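Local coordinates for protein taurocyamine kinase (PDB 4WOD) that catalyses the reversible, magnesium-dependent transfer of phosphate from ATP to taurocyamine, yielding N-phosphotaurocyamine and ADP, at residues A[281-286]-A[316-321]; A[303-308]-A[320-325]. The protein carries 4 engineered substitutions. One frame throughout, in Å; residues are numbered along the deposited sequence.

In the fold
Running from the N terminus, the chain passes along strand 277-283, through helices 285-288 and 293-299, out along strand 302-306 and, after a loop whose first residues belong to the predicted ATP site, back along strand 318-323. Contact 1 pairs 281-286 with 316-321 and closes the longer excursion; contact 2, between 303-308 and 320-325, closes the short hairpin that starts inside it and runs beyond its end, so the two loops overlap rather than nest strictly. Both end on strand 318-323 and share Asp-320 and Leu-321, one pairing on each edge of that strand. Together they lay down the last three strands of the antiparallel sheet in the order 277-283, 318-323, 302-306, with 302-306 outermost within the chain.

Contact 1: A[281-286]-A[316-321]; sequences HAKIPM and GGIYDL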
loop_
_atom_site.group_PDB
_atom_site.type_symbol
_atom_site.label_atom_id
_atom_site.label_comp_id
_atom_site.label_asym_id
_atom_site.label_seq_id
_atom_site.Cartn_x
_atom_site.Cartn_y
_atom_site.Cartn_z
ATOM N N HIS A 281 21.834 -0.935 0.615
ATOM C CA HIS A 281 21.282 -1.779 1.675
ATOM C C HIS A 281 21.298 -0.962 2.959
ATOM O O HIS A 281 22.368 -0.600 3.454
ATOM C CB HIS A 281 22.084 -3.064 1.858
ATOM C CG HIS A 281 21.680 -4.164 0.935
ATOM N ND1 HIS A 281 21.516 -3.976 -0.420
ATOM C CD2 HIS A 281 21.399 -5.468 1.172
ATOM C CE1 HIS A 281 21.155 -5.116 -0.981
ATOM N NE2 HIS A 281 21.077 -6.038 -0.037
ATOM N N ALA A 282 20.123 -0.650 3.493
ATOM C CA ALA A 282 20.072 0.241 4.645
ATOM C C ALA A 282 19.278 -0.367 5.787
ATOM O O ALA A 282 18.309 -1.081 5.548
ATOM C CB ALA A 282 19.468 1.577 4.251
ATOM N N LYS A 283 19.679 -0.048 7.016
ATOM C CA LYS A 283 18.930 -0.415 8.223
ATOM C C LYS A 283 17.865 0.626 8.559
ATOM O O LYS A 283 18.165 1.660 9.158
ATOM C CB LYS A 283 19.864 -0.586 9.424
ATOM C CG LYS A 283 20.914 -1.671 9.285
ATOM C CD LYS A 283 22.161 -1.297 10.080
ATOM C CE LYS A 283 23.454 -1.525 9.295
ATOM N NZ LYS A 283 24.589 -0.678 9.800
ATOM N N ILE A 284 16.620 0.338 8.194
ATOM C CA ILE A 284 15.509 1.250 8.455
ATOM C C ILE A 284 14.299 0.538 9.101
ATOM O O ILE A 284 13.172 0.644 8.603
ATOM C CB ILE A 284 15.062 1.939 7.150
ATOM C CG1 ILE A 284 14.668 0.890 6.096
ATOM C CG2 ILE A 284 16.219 2.798 6.589
ATOM C CD1 ILE A 284 13.827 1.433 4.979
ATOM N N PRO A 285 14.522 -0.158 10.231
ATOM C CA PRO A 285 13.437 -0.939 10.845
ATOM C C PRO A 285 12.208 -0.111 11.249
ATOM O O PRO A 285 11.089 -0.613 11.145
ATOM C CB PRO A 285 14.103 -1.543 12.093
ATOM C CG PRO A 285 15.182 -0.562 12.439
ATOM C CD PRO A 285 15.723 -0.135 11.088
ATOM N N MET A 286 12.397 1.127 11.703
ATOM C CA MET A 286 11.259 1.872 12.208
ATOM C C MET A 286 10.441 2.413 11.055
ATOM O O MET A 286 9.218 2.355 11.083
ATOM C CB MET A 286 11.709 2.997 13.145
ATOM C CG MET A 286 10.627 3.424 14.118
ATOM S SD MET A 286 11.306 4.095 15.659
ATOM C CE MET A 286 11.729 2.589 16.514
ATOM N N GLY A 316 16.309 -7.846 11.107
ATOM C CA GLY A 316 15.614 -7.466 9.894
ATOM C C GLY A 316 15.739 -5.958 9.806
ATOM O O GLY A 316 16.706 -5.380 10.306
ATOM N N GLY A 317 14.763 -5.303 9.197
ATOM C CA GLY A 317 14.823 -3.861 9.084
ATOM C C GLY A 317 15.901 -3.410 8.119
ATOM O O GLY A 317 16.133 -2.211 7.966
ATOM N N ILE A 318 16.559 -4.362 7.462
ATOM C CA ILE A 318 17.507 -4.026 6.404
ATOM C C ILE A 318 16.848 -4.152 5.034
ATOM O O ILE A 318 16.375 -5.223 4.668
ATOM C CB ILE A 318 18.755 -4.911 6.442
ATOM C CG1 ILE A 318 19.510 -4.697 7.754
ATOM C CG2 ILE A 318 19.659 -4.582 5.271
ATOM C CD1 ILE A 318 20.855 -5.363 7.794
ATOM N N TYR A 319 16.821 -3.053 4.286
ATOM C CA TYR A 319 16.155 -3.035 2.989
ATOM C C TYR A 319 17.053 -2.544 1.886
ATOM O O TYR A 319 17.966 -1.754 2.123
ATOM C CB TYR A 319 14.907 -2.155 3.028
ATOM C CG TYR A 319 13.785 -2.799 3.789
ATOM C CD1 TYR A 319 12.729 -3.416 3.114
ATOM C CD2 TYR A 319 13.796 -2.829 5.178
ATOM C CE1 TYR A 319 11.706 -4.024 3.806
ATOM C CE2 TYR A 319 12.788 -3.439 5.879
ATOM C CZ TYR A 319 11.735 -4.025 5.194
ATOM O OH TYR A 319 10.722 -4.630 5.903
ATOM N N ASP A 320 16.771 -3.022 0.679
ATOM C CA ASP A 320 17.348 -2.463 -0.534
ATOM C C ASP A 320 16.447 -1.322 -0.997
ATOM O O ASP A 320 15.242 -1.506 -1.200
ATOM C CB ASP A 320 17.482 -3.543 -1.613
ATOM C CG ASP A 320 18.203 -3.047 -2.858
ATOM O OD1 ASP A 320 17.559 -2.373 -3.690
ATOM O OD2 ASP A 320 19.410 -3.347 -3.021
ATOM N N LEU A 321 17.029 -0.136 -1.128
ATOM C CA LEU A 321 16.319 1.057 -1.570
ATOM C C LEU A 321 16.948 1.533 -2.862
ATOM O O LEU A 321 18.134 1.824 -2.865
ATOM C CB LEU A 321 16.405 2.175 -0.523
ATOM C CG LEU A 321 15.921 1.822 0.885
ATOM C CD1 LEU A 321 16.199 2.979 1.817
ATOM C CD2 LEU A 321 14.430 1.502 0.848
#
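Segments 281-286 and 316-321 form an antiparallel strand pairing in the eight-stranded sheet of the phosphagen kinase catalytic domain, where strand 318-323 lies beside strand 277-283. The hydrogen-bonded pair is Ala-282 with Tyr-319: Ala-282 N donates to Tyr-319 O and Tyr-319 N to Ala-282 O, both at 2.8 Å. His-281 with Asp-320 and Lys-283 with Ile-318 flank it as non-hydrogen-bonded pairs. Beyond the strand, Ile-284 N reaches Gly-317 O at 2.6 Å, with a bent N-H...O angle of 144°. Gly-317, at positive phi, packs against Pro-285, its CA 3.9 Å from Pro-285 CB.

The two faces of the pairing differ in character. On the face of Ala-282 and Tyr-319, Ile-284 crosses the tyrosine at about a right angle, its CG1 3.9 Å from Tyr-319 CD2, while its CD1 meets Leu-321 CD2 tip to tip at 4.2 Å. Helix 331-355 packs on this side through Leu-346 and Glu-349. On the other face, Lys-283 and Ile-318 lie alongside each other, CG to CG1 at 3.7 Å. His-281, predicted to bind ATP, hydrogen-bonds Glu-310 through NE2, and Asp-320 forms a salt bridge with Arg-277, so the polar ends of His-281 and Asp-320 are engaged by other residues of the predicted nucleotide site. Asp-320 CG stands anti to the backbone N (chi1 -174°), and OD2 comes within 3.2 Å of His-281 CE1, the imidazole and carboxylate planes 89° apart.

Contact 2: A[303-308]-A[320-325]; sequences QPRGTH and DLSNKR
Arg-305 and Ser-322 meet at the edge of the guanidinium, where NH1 lies 2.8 Å from Ser-322 OG, close to the plane of the group. The arginine chain is extended from CG to NE, chi4 of 123° sets CZ beyond it, and Gln-303 CG covers one guanidinium face, 3.9 Å above its centre. Two waters join this shell: NH1 donates to both, and the second passes a hydrogen bond on to Asn-323 O at 3.2 Å.

Behind these groups stands the antiparallel ladder of the beta hairpin formed by strands 302-306 and 318-323. Arg-305 with Asp-320 and Gln-303 with Ser-322 are its hydrogen-bonded pairs, the first joined by Arg-305 N to Asp-320 O at 2.8 Å and Asp-320 N to Arg-305 O at 2.9 Å. Between them Pro-304 faces Leu-321 on the opposite side of the sheet, CB 3.9 Å from Leu-321 CD2, and helix 293-299 covers the proline through Phe-293 and Cys-297.

Farther out, Thr-307 OG1, at the start of the connecting loop, lies very close to Ile-318 O, a probable but doubtfully short hydrogen bond. Arg-277 also lies near the Arg-305 head, and both arginines belong to the predicted ATP site. Asp-320 OD1, which forms its salt bridge with Arg-277, is 4.3 Å from Arg-305 NH1, too far for a second one; its negative charge would probably ease the repulsion between the two arginines.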
loop_
_atom_site.group_PDB
_atom_site.type_symbol
_atom_site.label_atom_id
_atom_site.label_comp_id
_atom_site.label_asym_id
_atom_site.label_seq_id
_atom_site.Cartn_x
_atom_site.Cartn_y
_atom_site.Cartn_z
ATOM N N GLN A 303 12.011 2.683 -4.715
ATOM C CA GLN A 303 11.438 1.340 -4.658
ATOM C C GLN A 303 12.177 0.491 -3.618
ATOM O O GLN A 303 13.381 0.292 -3.731
ATOM C CB GLN A 303 11.530 0.684 -6.041
ATOM C CG GLN A 303 11.310 -0.831 -6.040
ATOM C CD GLN A 303 9.849 -1.201 -6.173
ATOM O OE1 GLN A 303 8.965 -0.371 -5.951
ATOM N NE2 GLN A 303 9.583 -2.450 -6.542
ATOM N N PRO A 304 11.463 -0.005 -2.592
ATOM C CA PRO A 304 12.107 -0.857 -1.586
ATOM C C PRO A 304 11.998 -2.362 -1.889
ATOM O O PRO A 304 11.014 -2.830 -2.451
ATOM C CB PRO A 304 11.338 -0.509 -0.310
ATOM C CG PRO A 304 9.945 -0.221 -0.806
ATOM C CD PRO A 304 10.079 0.341 -2.214
ATOM N N ARG A 305 13.026 -3.113 -1.534
ATOM C CA ARG A 305 12.960 -4.562 -1.631
ATOM C C ARG A 305 13.513 -5.173 -0.362
ATOM O O ARG A 305 14.566 -4.755 0.145
ATOM C CB ARG A 305 13.717 -5.076 -2.862
ATOM C CG ARG A 305 13.109 -4.675 -4.205
ATOM C CD ARG A 305 14.171 -4.596 -5.305
ATOM N NE ARG A 305 13.615 -4.372 -6.646
ATOM C CZ ARG A 305 13.956 -3.345 -7.428
ATOM N NH1 ARG A 305 14.824 -2.440 -6.987
ATOM N NH2 ARG A 305 13.418 -3.198 -8.637
ATOM N N GLY A 306 12.785 -6.156 0.159
ATOM C CA GLY A 306 13.182 -6.851 1.365
ATOM C C GLY A 306 14.482 -7.597 1.158
ATOM O O GLY A 306 14.884 -7.863 0.022
ATOM N N THR A 307 15.160 -7.910 2.257
ATOM C CA THR A 307 16.395 -8.677 2.190
ATOM C C THR A 307 16.307 -9.858 3.149
ATOM O O THR A 307 17.296 -10.213 3.796
ATOM C CB THR A 307 17.654 -7.822 2.537
ATOM O OG1 THR A 307 17.502 -7.218 3.828
ATOM C CG2 THR A 307 17.891 -6.738 1.491
ATOM N N HIS A 308 15.126 -10.461 3.257
ATOM C CA HIS A 308 14.991 -11.607 4.141
ATOM C C HIS A 308 15.695 -12.804 3.516
ATOM O O HIS A 308 15.632 -13.022 2.301
ATOM C CB HIS A 308 13.529 -11.939 4.436
ATOM C CG HIS A 308 13.363 -12.994 5.486
ATOM N ND1 HIS A 308 13.464 -14.341 5.212
ATOM C CD2 HIS A 308 13.132 -12.899 6.818
ATOM C CE1 HIS A 308 13.286 -15.032 6.324
ATOM N NE2 HIS A 308 13.082 -14.181 7.313
ATOM N N ASP A 320 16.771 -3.022 0.679
ATOM C CA ASP A 320 17.348 -2.463 -0.534
ATOM C C ASP A 320 16.447 -1.322 -0.997
ATOM O O ASP A 320 15.242 -1.506 -1.200
ATOM C CB ASP A 320 17.482 -3.543 -1.613
ATOM C CG ASP A 320 18.203 -3.047 -2.858
ATOM O OD1 ASP A 320 17.559 -2.373 -3.690
ATOM O OD2 ASP A 320 19.410 -3.347 -3.021
ATOM N N LEU A 321 17.029 -0.136 -1.128
ATOM C CA LEU A 321 16.319 1.057 -1.570
ATOM C C LEU A 321 16.948 1.533 -2.862
ATOM O O LEU A 321 18.134 1.824 -2.865
ATOM C CB LEU A 321 16.405 2.175 -0.523
ATOM C CG LEU A 321 15.921 1.822 0.885
ATOM C CD1 LEU A 321 16.199 2.979 1.817
ATOM C CD2 LEU A 321 14.430 1.502 0.848
ATOM N N SER A 322 16.172 1.621 -3.937
ATOM C CA SER A 322 16.704 2.078 -5.236
ATOM C C SER A 322 15.798 3.108 -5.940
ATOM O O SER A 322 14.635 3.249 -5.593
ATOM C CB SER A 322 16.929 0.877 -6.163
ATOM O OG SER A 322 15.734 0.150 -6.366
ATOM N N ASN A 323 16.342 3.831 -6.925
ATOM C CA ASN A 323 15.517 4.653 -7.795
ATOM C C ASN A 323 14.383 3.827 -8.383
ATOM O O ASN A 323 14.607 2.714 -8.851
ATOM C CB ASN A 323 16.352 5.276 -8.933
ATOM C CG ASN A 323 17.213 4.254 -9.684
ATOM O OD1 ASN A 323 18.168 3.695 -9.132
ATOM N ND2 ASN A 323 16.900 4.043 -10.972
ATOM N N LYS A 324 13.161 4.352 -8.349
ATOM C CA LYS A 324 12.049 3.602 -8.934
ATOM C C LYS A 324 11.998 3.758 -10.453
ATOM O O LYS A 324 11.366 2.963 -11.135
ATOM C CB LYS A 324 10.714 4.036 -8.323
ATOM C CG LYS A 324 10.252 5.443 -8.736
ATOM C CD LYS A 324 8.926 5.830 -8.075
ATOM C CE LYS A 324 8.443 7.207 -8.559
ATOM N NZ LYS A 324 7.232 7.675 -7.811
ATOM N N ARG A 325 12.668 4.771 -10.993
ATOM C CA ARG A 325 12.528 5.047 -12.419
ATOM C C ARG A 325 13.676 4.499 -13.240
ATOM O O ARG A 325 14.813 4.481 -12.789
ATOM C CB ARG A 325 12.388 6.554 -12.672
ATOM C CG ARG A 325 11.052 7.109 -12.269
ATOM C CD ARG A 325 10.934 8.583 -12.657
ATOM N NE ARG A 325 9.898 9.292 -11.907
ATOM C CZ ARG A 325 8.593 9.135 -12.111
ATOM N NH1 ARG A 325 8.165 8.270 -13.031
ATOM N NH2 ARG A 325 7.716 9.831 -11.392
HETATM O O HOH W 1 15.247 -1.818 -4.245
HETATM O O HOH W 2 14.134 -0.471 -8.593
#